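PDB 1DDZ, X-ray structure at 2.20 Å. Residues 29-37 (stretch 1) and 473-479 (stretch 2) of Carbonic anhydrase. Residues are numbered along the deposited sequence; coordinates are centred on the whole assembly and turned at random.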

# COMPACT_ATOMS: atom_id res chain seq x y z
N ALA A 29 10.77 9.78 -30.91
CA ALA A 29 10.75 8.64 -30.03
C ALA A 29 12.02 7.83 -30.20
O ALA A 29 12.38 7.48 -31.31
CB ALA A 29 9.57 7.79 -30.35
N GLY A 30 12.75 7.64 -29.11
CA GLY A 30 13.96 6.84 -29.17
C GLY A 30 15.20 7.56 -29.64
O GLY A 30 16.28 6.99 -29.65
N GLN A 31 15.07 8.83 -29.97
CA GLN A 31 16.23 9.55 -30.44
C GLN A 31 16.69 10.69 -29.53
O GLN A 31 17.54 11.48 -29.92
CB GLN A 31 15.99 10.06 -31.86
CG GLN A 31 15.80 8.92 -32.89
CD GLN A 31 16.94 7.90 -32.89
OE1 GLN A 31 16.71 6.69 -32.79
NE2 GLN A 31 18.17 8.38 -32.98
N ALA A 32 16.11 10.80 -28.33
CA ALA A 32 16.53 11.84 -27.41
C ALA A 32 18.07 11.77 -27.25
O ALA A 32 18.64 10.68 -27.23
CB ALA A 32 15.83 11.64 -26.06
N MET A 33 18.74 12.91 -27.14
CA MET A 33 20.20 12.90 -27.00
C MET A 33 20.62 12.87 -25.54
O MET A 33 19.81 13.06 -24.65
CB MET A 33 20.81 14.17 -27.59
CG MET A 33 20.59 14.42 -29.06
SD MET A 33 22.08 14.18 -30.17
CE MET A 33 23.62 13.69 -29.07
N PRO A 34 21.85 12.44 -25.29
CA PRO A 34 22.38 12.40 -23.92
C PRO A 34 22.38 13.85 -23.46
O PRO A 34 22.44 14.76 -24.30
CB PRO A 34 23.78 11.86 -24.13
CG PRO A 34 23.57 10.87 -25.23
CD PRO A 34 22.66 11.60 -26.19
N GLY A 35 22.33 14.06 -22.15
CA GLY A 35 22.30 15.41 -21.62
C GLY A 35 23.59 16.02 -21.11
O GLY A 35 24.69 15.67 -21.57
N LYS A 36 23.47 16.87 -20.08
CA LYS A 36 24.59 17.59 -19.48
C LYS A 36 25.39 16.90 -18.36
O LYS A 36 26.63 16.91 -18.35
CB LYS A 36 24.10 18.95 -18.99
CG LYS A 36 23.33 19.74 -20.04
CD LYS A 36 24.23 20.30 -21.12
CE LYS A 36 23.43 20.93 -22.26
NZ LYS A 36 22.74 19.92 -23.10
N SER A 37 24.68 16.35 -17.38
CA SER A 37 25.28 15.69 -16.24
C SER A 37 26.47 14.79 -16.57
O SER A 37 26.63 14.29 -17.70
CB SER A 37 24.22 14.90 -15.46
OG SER A 37 24.77 14.15 -14.38
N GLY A 473 22.86 0.80 -24.89
CA GLY A 473 23.20 1.18 -23.53
C GLY A 473 23.51 2.65 -23.33
O GLY A 473 24.16 3.03 -22.36
N LYS A 474 23.04 3.49 -24.23
CA LYS A 474 23.30 4.91 -24.15
C LYS A 474 22.15 5.58 -23.42
O LYS A 474 20.99 5.40 -23.78
CB LYS A 474 23.43 5.50 -25.57
CG LYS A 474 23.78 6.97 -25.61
CD LYS A 474 23.35 7.61 -26.92
CE LYS A 474 24.09 7.01 -28.11
NZ LYS A 474 25.55 7.29 -28.04
N LEU A 475 22.46 6.33 -22.37
CA LEU A 475 21.44 7.04 -21.61
C LEU A 475 21.01 8.31 -22.36
O LEU A 475 21.82 9.11 -22.81
CB LEU A 475 21.96 7.42 -20.21
CG LEU A 475 22.19 6.31 -19.17
CD1 LEU A 475 22.79 6.93 -17.94
CD2 LEU A 475 20.88 5.62 -18.84
N ARG A 476 19.70 8.49 -22.47
CA ARG A 476 19.12 9.63 -23.16
C ARG A 476 18.38 10.51 -22.14
O ARG A 476 17.62 10.02 -21.28
CB ARG A 476 18.19 9.12 -24.26
CG ARG A 476 18.99 8.29 -25.28
CD ARG A 476 18.12 7.70 -26.32
NE ARG A 476 18.88 6.85 -27.22
CZ ARG A 476 19.64 7.31 -28.21
NH1 ARG A 476 19.75 8.61 -28.44
NH2 ARG A 476 20.26 6.47 -29.02
N ASP A 477 18.63 11.81 -22.22
CA ASP A 477 18.07 12.77 -21.28
C ASP A 477 16.59 13.00 -21.45
O ASP A 477 16.13 13.22 -22.56
CB ASP A 477 18.83 14.09 -21.43
CG ASP A 477 18.60 15.05 -20.27
OD1 ASP A 477 17.81 14.74 -19.35
OD2 ASP A 477 19.24 16.12 -20.28
N MET A 478 15.85 12.86 -20.36
CA MET A 478 14.41 13.09 -20.39
C MET A 478 14.12 14.39 -19.65
O MET A 478 12.98 14.84 -19.58
CB MET A 478 13.64 11.93 -19.75
CG MET A 478 13.69 10.62 -20.54
SD MET A 478 12.84 10.67 -22.12
CE MET A 478 14.23 10.98 -23.20
N GLY A 479 15.16 14.96 -19.06
CA GLY A 479 14.99 16.21 -18.34
C GLY A 479 15.67 16.15 -16.98
O GLY A 479 16.00 15.07 -16.49
O HOH W 1 17.40 14.89 -24.86
O HOH W 2 20.54 17.91 -18.87

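What ties the two stretches together most firmly? Two direct hydrogen bonds do, both accepted by backbone carbonyls of the first stretch. Arg476 NH1 donates to Ala32 O at 2.6 Å, with the oxygen at the edge of the guanidinium, near its plane, where the N-H bonds point. Asp477 N donates to Met33 O at 3.0 Å. Neighbouring carbonyls thus receive one side-chain and one main-chain donor.

Does water add to this? One water donates to Asp477 OD2 at 2.6 Å and accepts a weak bond from Lys36 N at 3.3 Å, spanning a gap too wide for direct bonding: Lys36 N lies 4.3 Å from Asp477 OD2.

Why does Gly35 fit beside Asp477? The CA-to-CB bond of Asp477 points toward the first stretch, and Asp477 OD2 lies 3.4 Å from Gly35 CA. A CB on Gly35 would lie 2.2 Å from Asp477 OD2, a clash. Within its own stretch, Asp477 OD1 accepts a hydrogen bond from Gly479 N at 2.7 Å.

What fills the remaining space? Ala32 CB packs against Met478 CE at 3.3 Å; Met478 starts away from the first stretch, but its end comes nearer. Pro34 CG rests 3.7 Å from Lys474 CD, while Pro34 CA makes a CA-H...O contact with Leu475 O at 3.5 Å. Gly30 O lies over one guanidinium face, 3.6 Å from Arg476 NE.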